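Local coordinates for bifunctional protein PutA (Bdellovibrio bacteriovorus, PDB 5UR2) that probably oxidises L-proline to L-glutamate in two steps, joining a flavin-dependent proline dehydrogenase and an L-glutamate gamma-semialdehyde dehydrogenase in one chain, at residues A201-I206 against K215-D220; A209-S214 against V245-L250; I714-S719 against L724-R729. One frame throughout, in Å; residues are numbered along the deposited sequence.

Contact 1. Residues A201-I206 against K215-D220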
ATOM      1  N   ALA B 201      47.402   6.101  -4.527  1.00 27.28           N
ATOM      2  CA  ALA B 201      48.082   4.843  -4.279  1.00 27.98           C
ATOM      3  C   ALA B 201      49.183   4.964  -3.236  1.00 34.55           C
ATOM      4  O   ALA B 201      49.661   3.937  -2.749  1.00 38.42           O
ATOM      5  CB  ALA B 201      48.662   4.297  -5.577  1.00 24.61           C
ATOM      6  N   LEU B 202      49.582   6.182  -2.877  1.00 32.01           N
ATOM      7  CA  LEU B 202      50.676   6.403  -1.945  1.00 30.00           C
ATOM      8  C   LEU B 202      50.239   6.546  -0.494  1.00 26.47           C
ATOM      9  O   LEU B 202      51.105   6.637   0.380  1.00 29.80           O
ATOM     10  CB  LEU B 202      51.459   7.652  -2.332  1.00 29.12           C
ATOM     11  CG  LEU B 202      52.203   7.480  -3.640  1.00 37.04           C
ATOM     12  CD1 LEU B 202      52.677   8.823  -4.156  1.00 39.05           C
ATOM     13  CD2 LEU B 202      53.362   6.564  -3.362  1.00 42.27           C
ATOM     14  N   TYR B 203      48.944   6.579  -0.208  1.00 25.00           N
ATOM     15  CA  TYR B 203      48.488   6.769   1.165  1.00 26.46           C
ATOM     16  C   TYR B 203      47.075   6.222   1.281  1.00 28.33           C
ATOM     17  O   TYR B 203      46.220   6.563   0.460  1.00 29.57           O
ATOM     18  CB  TYR B 203      48.527   8.258   1.550  1.00 25.46           C
ATOM     19  CG  TYR B 203      48.023   8.594   2.958  1.00 26.86           C
ATOM     20  CD1 TYR B 203      48.410   7.847   4.065  1.00 27.38           C
ATOM     21  CD2 TYR B 203      47.173   9.683   3.172  1.00 20.30           C
ATOM     22  CE1 TYR B 203      47.959   8.173   5.350  1.00 28.71           C
ATOM     23  CE2 TYR B 203      46.719  10.017   4.452  1.00 25.79           C
ATOM     24  CZ  TYR B 203      47.113   9.252   5.531  1.00 29.50           C
ATOM     25  OH  TYR B 203      46.664   9.574   6.786  1.00 30.89           O
ATOM     26  N   SER B 204      46.817   5.413   2.315  1.00 27.63           N
ATOM     27  CA  SER B 204      45.542   4.711   2.411  1.00 27.54           C
ATOM     28  C   SER B 204      44.494   5.425   3.262  1.00 28.09           C
ATOM     29  O   SER B 204      43.339   4.979   3.281  1.00 26.89           O
ATOM     30  CB  SER B 204      45.746   3.306   2.994  1.00 31.39           C
ATOM     31  OG  SER B 204      45.934   3.370   4.402  1.00 30.95           O
ATOM     32  N   GLN B 205      44.853   6.489   3.986  1.00 27.70           N
ATOM     33  CA  GLN B 205      43.923   7.123   4.917  1.00 29.46           C
ATOM     34  C   GLN B 205      43.667   8.594   4.593  1.00 27.39           C
ATOM     35  O   GLN B 205      43.627   9.451   5.482  1.00 29.34           O
ATOM     36  CB  GLN B 205      44.412   6.971   6.356  1.00 28.45           C
ATOM     37  CG  GLN B 205      44.656   5.519   6.775  1.00 28.30           C
ATOM     38  CD  GLN B 205      43.423   4.620   6.626  1.00 28.43           C
ATOM     39  OE1 GLN B 205      42.329   4.932   7.108  1.00 29.12           O
ATOM     40  NE2 GLN B 205      43.611   3.485   5.972  1.00 28.10           N
ATOM     41  N   ILE B 206      43.461   8.918   3.320  1.00 26.13           N
ATOM     42  CA  ILE B 206      43.087  10.288   2.981  1.00 23.97           C
ATOM     43  C   ILE B 206      41.750  10.627   3.620  1.00 22.81           C
ATOM     44  O   ILE B 206      40.782   9.863   3.524  1.00 25.51           O
ATOM     45  CB  ILE B 206      43.052  10.470   1.460  1.00 25.19           C
ATOM     46  CG1 ILE B 206      44.469  10.323   0.898  1.00 27.10           C
ATOM     47  CG2 ILE B 206      42.433  11.818   1.104  1.00 17.97           C
ATOM     48  CD1 ILE B 206      44.508  10.254  -0.622  1.00 26.14           C
ATOM     49  N   LYS B 215      46.846  16.520   3.154  1.00 26.37           N
ATOM     50  CA  LYS B 215      47.678  17.148   2.134  1.00 23.73           C
ATOM     51  C   LYS B 215      49.160  17.057   2.485  1.00 29.98           C
ATOM     52  O   LYS B 215      49.992  16.782   1.610  1.00 25.19           O
ATOM     53  CB  LYS B 215      47.255  18.599   1.948  1.00 22.55           C
ATOM     54  CG  LYS B 215      48.157  19.385   1.018  1.00 22.47           C
ATOM     55  CD  LYS B 215      47.457  20.650   0.509  1.00 22.30           C
ATOM     56  CE  LYS B 215      47.077  21.611   1.623  1.00 24.11           C
ATOM     57  NZ  LYS B 215      46.687  22.911   1.013  1.00 29.93           N
ATOM     58  N   LYS B 216      49.510  17.291   3.758  1.00 25.45           N
ATOM     59  CA  LYS B 216      50.905  17.179   4.173  1.00 29.44           C
ATOM     60  C   LYS B 216      51.418  15.753   3.992  1.00 31.07           C
ATOM     61  O   LYS B 216      52.552  15.550   3.545  1.00 25.11           O
ATOM     62  CB  LYS B 216      51.079  17.638   5.618  1.00 33.19           C
ATOM     63  CG  LYS B 216      52.489  17.367   6.175  1.00 33.18           C
ATOM     64  CD  LYS B 216      52.588  17.759   7.642  1.00 41.56           C
ATOM     65  CE  LYS B 216      53.497  16.797   8.413  1.00 45.23           C
ATOM     66  NZ  LYS B 216      54.876  16.750   7.865  1.00 37.56           N
ATOM     67  N   ILE B 217      50.605  14.753   4.346  1.00 33.23           N
ATOM     68  CA  ILE B 217      51.051  13.368   4.205  1.00 31.97           C
ATOM     69  C   ILE B 217      51.228  13.008   2.734  1.00 33.70           C
ATOM     70  O   ILE B 217      52.230  12.386   2.355  1.00 30.51           O
ATOM     71  CB  ILE B 217      50.079  12.402   4.915  1.00 32.15           C
ATOM     72  CG1 ILE B 217      50.149  12.590   6.427  1.00 28.94           C
ATOM     73  CG2 ILE B 217      50.365  10.946   4.531  1.00 21.75           C
ATOM     74  CD1 ILE B 217      49.057  11.846   7.197  1.00 25.69           C
ATOM     75  N   LEU B 218      50.269  13.397   1.882  1.00 32.63           N
ATOM     76  CA  LEU B 218      50.386  13.104   0.455  1.00 31.66           C
ATOM     77  C   LEU B 218      51.650  13.730  -0.130  1.00 27.87           C
ATOM     78  O   LEU B 218      52.402  13.073  -0.857  1.00 32.09           O
ATOM     79  CB  LEU B 218      49.136  13.584  -0.292  1.00 24.79           C
ATOM     80  CG  LEU B 218      47.883  12.751   0.008  1.00 23.99           C
ATOM     81  CD1 LEU B 218      46.611  13.452  -0.457  1.00 19.27           C
ATOM     82  CD2 LEU B 218      48.002  11.391  -0.624  1.00 20.03           C
ATOM     83  N   LYS B 219      51.912  14.995   0.200  1.00 30.90           N
ATOM     84  CA  LYS B 219      53.135  15.646  -0.254  1.00 29.21           C
ATOM     85  C   LYS B 219      54.371  14.907   0.233  1.00 33.82           C
ATOM     86  O   LYS B 219      55.334  14.737  -0.525  1.00 31.44           O
ATOM     87  CB  LYS B 219      53.168  17.103   0.217  1.00 27.38           C
ATOM     88  CG  LYS B 219      52.192  18.005  -0.510  1.00 31.67           C
ATOM     89  CD  LYS B 219      51.871  19.285   0.266  1.00 36.64           C
ATOM     90  CE  LYS B 219      53.059  20.231   0.332  1.00 32.58           C
ATOM     91  NZ  LYS B 219      52.705  21.469   1.090  1.00 33.21           N
ATOM     92  N   ASP B 220      54.363  14.460   1.499  1.00 26.98           N
ATOM     93  CA  ASP B 220      55.517  13.745   2.034  1.00 34.30           C
ATOM     94  C   ASP B 220      55.761  12.448   1.274  1.00 34.47           C
ATOM     95  O   ASP B 220      56.910  12.053   1.073  1.00 35.49           O
ATOM     96  CB  ASP B 220      55.338  13.435   3.529  1.00 36.74           C
ATOM     97  CG  ASP B 220      55.393  14.672   4.408  1.00 36.00           C
ATOM     98  OD1 ASP B 220      55.802  15.734   3.909  1.00 36.12           O
ATOM     99  OD2 ASP B 220      55.058  14.565   5.614  1.00 39.74           O
TER
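In the beta-alpha loop that follows the second strand of the proline dehydrogenase barrel, Tyr-203 and Ile-206 fold back onto Ile-217 and Leu-218 of the next helix, 211-232. The main evidence for a specific fit is a CH-pi contact: Ile-217 CG2 stands 3.5 Å from the centroid of the Tyr-203 ring and only 3° off its normal, so the methyl sits squarely over the face. The other face is occupied from within the loop itself, where the backbone N of Gln-205 lies over the ring centre. Tyr-203 is thereby clamped flat between its own chain and the helix. Its CG is anti to the backbone N (chi1 178°), which carries the ring over Ile-217 and its OH to the end of that side chain, with OH to Ile-217 CD1 at 3.3 Å. That hydroxyl also has a weak hydrogen bond with Lys-816 NZ, which is more firmly bonded to Gln-205 O and ties the loop to the aldehyde dehydrogenase part of the chain.

Leu-218 works through its two methyl branches. CD2 lies near the plane of the tyrosine ring at its edge and is 3.8 Å from Tyr-203 CB. The same CD2 is 3.7 Å from Ile-206 CD1, and Leu-218 CD1 is 3.8 Å from that atom; the two side chains meet at about a right angle. Leu-248 of helix 246-257 packs on both Ile-206 and Leu-218. With neither hydrogen bonds nor ion pairs between them, the segments meet by apolar packing and a CH-pi contact; Leu-202 O, bonded to Arg-221 NH1 farther along the helix, adds a polar tie.

Contact 2. Residues A209-S214 against V245-L250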
ATOM      1  N   ALA B 209      38.040  15.836   5.714  1.00 25.97           N
ATOM      2  CA  ALA B 209      37.744  16.670   6.868  1.00 22.26           C
ATOM      3  C   ALA B 209      39.025  17.092   7.569  1.00 28.00           C
ATOM      4  O   ALA B 209      39.098  18.190   8.135  1.00 28.92           O
ATOM      5  CB  ALA B 209      36.798  15.931   7.824  1.00 16.89           C
ATOM      6  N   ALA B 210      40.056  16.261   7.494  1.00 24.96           N
ATOM      7  CA  ALA B 210      41.393  16.629   7.951  1.00 18.65           C
ATOM      8  C   ALA B 210      42.258  17.005   6.750  1.00 25.32           C
ATOM      9  O   ALA B 210      43.277  16.378   6.452  1.00 24.71           O
ATOM     10  CB  ALA B 210      42.015  15.495   8.751  1.00 23.52           C
ATOM     11  N   TRP B 211      41.796  18.053   6.059  1.00 24.93           N
ATOM     12  CA  TRP B 211      42.369  18.460   4.784  1.00 23.70           C
ATOM     13  C   TRP B 211      43.865  18.712   4.894  1.00 24.63           C
ATOM     14  O   TRP B 211      44.653  18.143   4.135  1.00 29.22           O
ATOM     15  CB  TRP B 211      41.660  19.712   4.289  1.00 17.98           C
ATOM     16  CG  TRP B 211      42.040  20.159   2.910  1.00 27.66           C
ATOM     17  CD1 TRP B 211      42.987  21.096   2.575  1.00 25.47           C
ATOM     18  CD2 TRP B 211      41.460  19.718   1.678  1.00 24.74           C
ATOM     19  NE1 TRP B 211      43.026  21.257   1.217  1.00 25.85           N
ATOM     20  CE2 TRP B 211      42.106  20.421   0.638  1.00 24.85           C
ATOM     21  CE3 TRP B 211      40.454  18.789   1.350  1.00 22.03           C
ATOM     22  CZ2 TRP B 211      41.782  20.233  -0.708  1.00 21.18           C
ATOM     23  CZ3 TRP B 211      40.133  18.604   0.016  1.00 19.74           C
ATOM     24  CH2 TRP B 211      40.794  19.321  -0.998  1.00 21.45           C
ATOM     25  N   ASP B 212      44.275  19.591   5.815  1.00 23.91           N
ATOM     26  CA  ASP B 212      45.681  19.988   5.886  1.00 28.38           C
ATOM     27  C   ASP B 212      46.576  18.809   6.248  1.00 27.92           C
ATOM     28  O   ASP B 212      47.675  18.661   5.702  1.00 22.37           O
ATOM     29  CB  ASP B 212      45.890  21.112   6.904  1.00 33.75           C
ATOM     30  CG  ASP B 212      45.218  22.408   6.513  1.00 39.90           C
ATOM     31  OD1 ASP B 212      44.893  22.591   5.325  1.00 29.86           O
ATOM     32  OD2 ASP B 212      45.082  23.282   7.399  1.00 52.86           O
ATOM     33  N   GLU B 213      46.127  17.958   7.171  1.00 30.31           N
ATOM     34  CA  GLU B 213      46.937  16.805   7.542  1.00 30.54           C
ATOM     35  C   GLU B 213      47.098  15.845   6.365  1.00 26.75           C
ATOM     36  O   GLU B 213      48.209  15.390   6.067  1.00 23.89           O
ATOM     37  CB  GLU B 213      46.313  16.099   8.742  1.00 32.26           C
ATOM     38  CG  GLU B 213      47.150  14.940   9.226  1.00 50.07           C
ATOM     39  CD  GLU B 213      46.686  14.403  10.557  1.00 65.92           C
ATOM     40  OE1 GLU B 213      47.169  13.316  10.949  1.00 70.58           O
ATOM     41  OE2 GLU B 213      45.842  15.069  11.208  1.00 68.22           O
ATOM     42  N   SER B 214      45.992  15.554   5.665  1.00 27.41           N
ATOM     43  CA  SER B 214      46.038  14.666   4.505  1.00 25.95           C
ATOM     44  C   SER B 214      46.955  15.215   3.428  1.00 29.44           C
ATOM     45  O   SER B 214      47.759  14.475   2.846  1.00 22.61           O
ATOM     46  CB  SER B 214      44.636  14.468   3.933  1.00 27.20           C
ATOM     47  OG  SER B 214      43.778  13.816   4.862  1.00 30.83           O
ATOM     48  N   VAL B 245      38.992  13.688  -5.259  1.00 18.15           N
ATOM     49  CA  VAL B 245      40.357  14.062  -4.921  1.00 18.73           C
ATOM     50  C   VAL B 245      40.938  15.063  -5.905  1.00 21.06           C
ATOM     51  O   VAL B 245      42.147  15.307  -5.886  1.00 21.26           O
ATOM     52  CB  VAL B 245      41.278  12.825  -4.808  1.00 21.00           C
ATOM     53  CG1 VAL B 245      40.749  11.835  -3.759  1.00 19.02           C
ATOM     54  CG2 VAL B 245      41.427  12.132  -6.157  1.00 19.36           C
ATOM     55  N   LYS B 246      40.115  15.647  -6.786  1.00 19.54           N
ATOM     56  CA  LYS B 246      40.687  16.517  -7.814  1.00 18.07           C
ATOM     57  C   LYS B 246      41.305  17.761  -7.193  1.00 23.01           C
ATOM     58  O   LYS B 246      42.454  18.102  -7.484  1.00 23.63           O
ATOM     59  CB  LYS B 246      39.628  16.919  -8.854  1.00 16.87           C
ATOM     60  CG  LYS B 246      40.212  17.653 -10.072  1.00 17.13           C
ATOM     61  CD  LYS B 246      40.272  19.181  -9.896  1.00 17.13           C
ATOM     62  CE  LYS B 246      38.864  19.787  -9.746  1.00 22.39           C
ATOM     63  NZ  LYS B 246      38.849  21.298  -9.664  1.00 16.83           N
ATOM     64  N   HIS B 247      40.543  18.465  -6.351  1.00 20.39           N
ATOM     65  CA  HIS B 247      41.052  19.693  -5.747  1.00 23.95           C
ATOM     66  C   HIS B 247      42.256  19.396  -4.854  1.00 23.15           C
ATOM     67  O   HIS B 247      43.271  20.104  -4.904  1.00 22.96           O
ATOM     68  CB  HIS B 247      39.919  20.389  -4.978  1.00 24.57           C
ATOM     69  CG  HIS B 247      40.290  21.730  -4.428  1.00 44.48           C
ATOM     70  ND1 HIS B 247      39.548  22.368  -3.452  1.00 48.71           N
ATOM     71  CD2 HIS B 247      41.334  22.551  -4.704  1.00 47.20           C
ATOM     72  CE1 HIS B 247      40.119  23.523  -3.153  1.00 47.08           C
ATOM     73  NE2 HIS B 247      41.206  23.656  -3.895  1.00 43.76           N
ATOM     74  N   LEU B 248      42.180  18.320  -4.069  1.00 23.41           N
ATOM     75  CA  LEU B 248      43.304  17.952  -3.218  1.00 25.23           C
ATOM     76  C   LEU B 248      44.560  17.676  -4.047  1.00 25.48           C
ATOM     77  O   LEU B 248      45.660  18.102  -3.685  1.00 25.80           O
ATOM     78  CB  LEU B 248      42.922  16.744  -2.366  1.00 19.52           C
ATOM     79  CG  LEU B 248      43.951  16.188  -1.380  1.00 25.13           C
ATOM     80  CD1 LEU B 248      44.316  17.235  -0.336  1.00 25.48           C
ATOM     81  CD2 LEU B 248      43.414  14.929  -0.720  1.00 22.13           C
ATOM     82  N   THR B 249      44.408  16.983  -5.177  1.00 22.00           N
ATOM     83  CA  THR B 249      45.551  16.678  -6.032  1.00 22.43           C
ATOM     84  C   THR B 249      46.216  17.950  -6.542  1.00 29.04           C
ATOM     85  O   THR B 249      47.447  18.025  -6.635  1.00 25.43           O
ATOM     86  CB  THR B 249      45.109  15.781  -7.188  1.00 22.35           C
ATOM     87  OG1 THR B 249      44.498  14.603  -6.644  1.00 21.83           O
ATOM     88  CG2 THR B 249      46.312  15.364  -8.050  1.00 21.40           C
ATOM     89  N   LEU B 250      45.418  18.959  -6.886  1.00 18.47           N
ATOM     90  CA  LEU B 250      45.993  20.192  -7.404  1.00 18.70           C
ATOM     91  C   LEU B 250      46.772  20.947  -6.325  1.00 18.96           C
ATOM     92  O   LEU B 250      47.851  21.483  -6.600  1.00 20.97           O
ATOM     93  CB  LEU B 250      44.889  21.057  -8.007  1.00 27.66           C
ATOM     94  CG  LEU B 250      44.272  20.434  -9.271  1.00 30.49           C
ATOM     95  CD1 LEU B 250      43.202  21.338  -9.865  1.00 27.25           C
ATOM     96  CD2 LEU B 250      45.346  20.104 -10.297  1.00 23.13           C
TER
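Trp-211 and Leu-248 make most of this helix-helix contact, chiefly by a CH-pi interaction. Leu-248 CD1 lies 4.0 Å from the centroid of the six-membered ring of Trp-211 and 12° off the ring normal, over one face. His-247 adds a looser aromatic neighbour: its ring centroid is 5.4 Å from that of the same six-membered ring, with the planes inclined at 49°, too oblique for either a stack or a T-shaped pair.

The apolar packing is done by the outer rim of the indole, whose CH2 comes 3.6 Å from Leu-248 CB. The same CH2 is in van der Waals contact with the backbone N of Leu-248 at 3.5 Å, so the ring abuts the helix backbone as well as the side chain. Trp-211 puts its CG anti to the backbone N (chi1 -173°), extending the indole from the first turn of its helix onto helix 246-257.

Polar bonds act around this interface. Trp-211 NE1 is hydrogen-bonded to Glu-251 OE1, one turn beyond His-247 on the facing helix, which helps to set the rotation of the indole. At the start of that helix Val-245 O accepts both Thr-249 N and, at 2.6 Å, Thr-249 OG1, from opposite faces of its carbonyl plane. Packing of this kind, between the N-terminal turns of helices 211-232 and 246-257, which follow successive strands, belongs to the outer helical layer of a TIM barrel.

Contact 3. Residues I714-S719 against L724-R729; sequences IAFTGS and LHIMNR
Ile-726 of helix 720-730 packs onto Ile-714 and Phe-716 of strand 711-717; this strand and helix open a beta-alpha-beta unit completed by strand 742-746. The unit belongs to the Rossmann-type nucleotide-binding fold of the aldehyde dehydrogenase part. The strand is interior to its sheet: Ile-714 and Phe-716 bond through their backbones to strand 742-746, and Ala-715 to strand 623-638.

The side chain of Ile-726 can be followed outward. The bond from CA to CB is directed toward the strand, and CB splits into two branches. CG2, the shorter, meets Ile-714 CG2 at 3.9 Å, methyl against methyl. CG1 is anti to the carbonyl carbon (chi1 -73°) and serves as the stem of the longer branch, which the extended second torsion (chi2 176°) carries straight out to CD1. This terminal methyl reaches Phe-716 CG at 3.4 Å, Phe-716 CD1 at 3.5 Å and Phe-716 CB at 3.7 Å. Its distance from the ring centroid, 3.8 Å, and its tilt of 26° from the normal define a CH-pi contact over the face but displaced toward the CB end of the ring.

All three residues are buried. The side chain of Phe-716 is about 7 Å from that of Glu-746, a predicted active-site residue at the end of the neighbouring strand, so the packing lies near the probable catalytic region. On other sides of the helix, Leu-724 touches Val-733 and Met-727 touches Val-740, both of the second subunit. The loop after the strand folds back on Phe-716: Gly-718 N stands 3.5 Å above the plane of the Phe-716 ring on the face opposite Ile-726 CD1, and Ser-719 O lies in that plane at the ring's edge.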
ATOM      1  N   ILE B 714       4.011   1.686  21.965  1.00 20.35           N
ATOM      2  CA  ILE B 714       5.363   1.816  22.513  1.00 24.89           C
ATOM      3  C   ILE B 714       6.359   1.603  21.381  1.00 22.35           C
ATOM      4  O   ILE B 714       6.375   0.531  20.764  1.00 19.22           O
ATOM      5  CB  ILE B 714       5.613   0.811  23.652  1.00 16.34           C
ATOM      6  CG1 ILE B 714       4.606   1.041  24.792  1.00 19.52           C
ATOM      7  CG2 ILE B 714       7.040   0.936  24.140  1.00 17.16           C
ATOM      8  CD1 ILE B 714       4.410  -0.178  25.719  1.00 20.65           C
ATOM      9  N   ALA B 715       7.191   2.610  21.107  1.00 17.74           N
ATOM     10  CA  ALA B 715       8.294   2.478  20.160  1.00 16.96           C
ATOM     11  C   ALA B 715       9.586   2.434  20.964  1.00 21.07           C
ATOM     12  O   ALA B 715       9.927   3.400  21.657  1.00 23.75           O
ATOM     13  CB  ALA B 715       8.312   3.625  19.147  1.00 15.96           C
ATOM     14  N   PHE B 716      10.272   1.300  20.907  1.00 21.32           N
ATOM     15  CA  PHE B 716      11.496   1.071  21.657  1.00 23.27           C
ATOM     16  C   PHE B 716      12.538   0.476  20.740  1.00 19.95           C
ATOM     17  O   PHE B 716      12.274  -0.515  20.056  1.00 20.35           O
ATOM     18  CB  PHE B 716      11.300   0.125  22.851  1.00 24.32           C
ATOM     19  CG  PHE B 716      12.593  -0.446  23.368  1.00 26.26           C
ATOM     20  CD1 PHE B 716      13.410   0.294  24.215  1.00 29.14           C
ATOM     21  CD2 PHE B 716      13.013  -1.716  22.972  1.00 27.94           C
ATOM     22  CE1 PHE B 716      14.615  -0.224  24.681  1.00 33.35           C
ATOM     23  CE2 PHE B 716      14.216  -2.243  23.421  1.00 31.55           C
ATOM     24  CZ  PHE B 716      15.020  -1.497  24.284  1.00 37.40           C
ATOM     25  N   THR B 717      13.719   1.071  20.741  1.00 24.42           N
ATOM     26  CA  THR B 717      14.868   0.506  20.053  1.00 26.69           C
ATOM     27  C   THR B 717      16.034   0.436  21.022  1.00 25.44           C
ATOM     28  O   THR B 717      16.412   1.450  21.617  1.00 25.99           O
ATOM     29  CB  THR B 717      15.222   1.318  18.814  1.00 30.12           C
ATOM     30  OG1 THR B 717      14.180   1.143  17.845  1.00 29.92           O
ATOM     31  CG2 THR B 717      16.557   0.863  18.248  1.00 29.26           C
ATOM     32  N   GLY B 718      16.578  -0.761  21.188  1.00 25.46           N
ATOM     33  CA  GLY B 718      17.612  -1.003  22.178  1.00 32.02           C
ATOM     34  C   GLY B 718      17.932  -2.480  22.261  1.00 36.73           C
ATOM     35  O   GLY B 718      17.840  -3.210  21.264  1.00 39.41           O
ATOM     36  N   SER B 719      18.278  -2.915  23.466  1.00 31.85           N
ATOM     37  CA  SER B 719      18.775  -4.262  23.671  1.00 34.52           C
ATOM     38  C   SER B 719      17.641  -5.281  23.662  1.00 44.54           C
ATOM     39  O   SER B 719      16.469  -4.963  23.908  1.00 37.21           O
ATOM     40  CB  SER B 719      19.527  -4.367  24.995  1.00 31.61           C
ATOM     41  OG  SER B 719      18.632  -4.335  26.087  1.00 38.45           O
ATOM     42  N   LEU B 724      12.395  -7.566  25.300  1.00 27.83           N
ATOM     43  CA  LEU B 724      11.575  -8.646  25.821  1.00 25.43           C
ATOM     44  C   LEU B 724      10.824  -8.206  27.072  1.00 33.15           C
ATOM     45  O   LEU B 724       9.646  -8.540  27.242  1.00 37.53           O
ATOM     46  CB  LEU B 724      12.439  -9.877  26.113  1.00 22.93           C
ATOM     47  CG  LEU B 724      13.158 -10.413  24.868  1.00 40.00           C
ATOM     48  CD1 LEU B 724      13.874 -11.711  25.162  1.00 45.79           C
ATOM     49  CD2 LEU B 724      12.222 -10.556  23.675  1.00 34.90           C
ATOM     50  N   HIS B 725      11.488  -7.455  27.960  1.00 30.66           N
ATOM     51  CA  HIS B 725      10.821  -6.972  29.169  1.00 29.68           C
ATOM     52  C   HIS B 725       9.645  -6.070  28.810  1.00 27.59           C
ATOM     53  O   HIS B 725       8.537  -6.227  29.341  1.00 31.98           O
ATOM     54  CB  HIS B 725      11.819  -6.217  30.063  1.00 33.73           C
ATOM     55  CG  HIS B 725      11.191  -5.564  31.260  1.00 35.18           C
ATOM     56  ND1 HIS B 725      10.765  -6.272  32.364  1.00 38.48           N
ATOM     57  CD2 HIS B 725      10.837  -4.275  31.483  1.00 34.68           C
ATOM     58  CE1 HIS B 725      10.223  -5.441  33.237  1.00 37.77           C
ATOM     59  NE2 HIS B 725      10.242  -4.225  32.720  1.00 38.57           N
ATOM     60  N   ILE B 726       9.864  -5.145  27.869  1.00 26.84           N
ATOM     61  CA  ILE B 726       8.817  -4.209  27.456  1.00 25.20           C
ATOM     62  C   ILE B 726       7.643  -4.957  26.838  1.00 28.64           C
ATOM     63  O   ILE B 726       6.477  -4.662  27.123  1.00 22.47           O
ATOM     64  CB  ILE B 726       9.393  -3.173  26.476  1.00 22.18           C
ATOM     65  CG1 ILE B 726      10.293  -2.183  27.221  1.00 18.39           C
ATOM     66  CG2 ILE B 726       8.249  -2.459  25.736  1.00 24.02           C
ATOM     67  CD1 ILE B 726      10.991  -1.180  26.327  1.00 23.72           C
ATOM     68  N   MET B 727       7.926  -5.942  25.988  1.00 29.10           N
ATOM     69  CA  MET B 727       6.827  -6.662  25.361  1.00 32.68           C
ATOM     70  C   MET B 727       6.034  -7.431  26.402  1.00 31.30           C
ATOM     71  O   MET B 727       4.806  -7.528  26.309  1.00 27.74           O
ATOM     72  CB  MET B 727       7.351  -7.600  24.274  1.00 34.48           C
ATOM     73  CG  MET B 727       7.802  -6.872  23.027  1.00 38.79           C
ATOM     74  SD  MET B 727       8.259  -8.019  21.711  1.00 44.17           S
ATOM     75  CE  MET B 727       9.561  -8.895  22.528  1.00 40.42           C
ATOM     76  N   ASN B 728       6.716  -7.934  27.423  1.00 34.57           N
ATOM     77  CA  ASN B 728       6.029  -8.593  28.521  1.00 31.98           C
ATOM     78  C   ASN B 728       5.136  -7.616  29.281  1.00 32.04           C
ATOM     79  O   ASN B 728       3.955  -7.894  29.531  1.00 31.44           O
ATOM     80  CB  ASN B 728       7.070  -9.214  29.440  1.00 38.98           C
ATOM     81  CG  ASN B 728       6.569 -10.431  30.105  1.00 49.58           C
ATOM     82  OD1 ASN B 728       6.078 -10.357  31.228  1.00 58.69           O
ATOM     83  ND2 ASN B 728       6.644 -11.576  29.411  1.00 49.66           N
ATOM     84  N   ARG B 729       5.679  -6.448  29.635  1.00 30.60           N
ATOM     85  CA  ARG B 729       4.891  -5.466  30.378  1.00 33.69           C
ATOM     86  C   ARG B 729       3.721  -4.945  29.554  1.00 27.83           C
ATOM     87  O   ARG B 729       2.644  -4.676  30.096  1.00 26.74           O
ATOM     88  CB  ARG B 729       5.775  -4.304  30.834  1.00 38.48           C
ATOM     89  CG  ARG B 729       6.906  -4.654  31.832  1.00 46.08           C
ATOM     90  CD  ARG B 729       6.429  -5.470  33.020  1.00 54.75           C
ATOM     91  NE  ARG B 729       5.212  -4.894  33.567  1.00 63.24           N
ATOM     92  CZ  ARG B 729       4.357  -5.547  34.345  1.00 71.22           C
ATOM     93  NH1 ARG B 729       3.258  -4.938  34.754  1.00 77.14           N
ATOM     94  NH2 ARG B 729       4.589  -6.804  34.702  1.00 67.83           N
TER

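In the fold
Contacts 1 and 2 form one continuous patch of the proline dehydrogenase barrel. Their centres are about 9 Å apart, both use helix 211-232, and their segments alternate along the chain. Leu-248 CD2 joins them, 3.5 Å from Leu-218 CD1 and 3.7 Å from Ile-206 CG2. Neither contact lies at an annotated site, although the pocket of the N-propargylglycine-modified flavin is built from the same barrel. Contact 3 lies in the aldehyde dehydrogenase part, its centre about 47 Å from that of contact 1 and its nearest atoms about 27 Å from contact 2. There the Phe-716 side chain is about 9 Å from that of Cys-780, a predicted active-site residue.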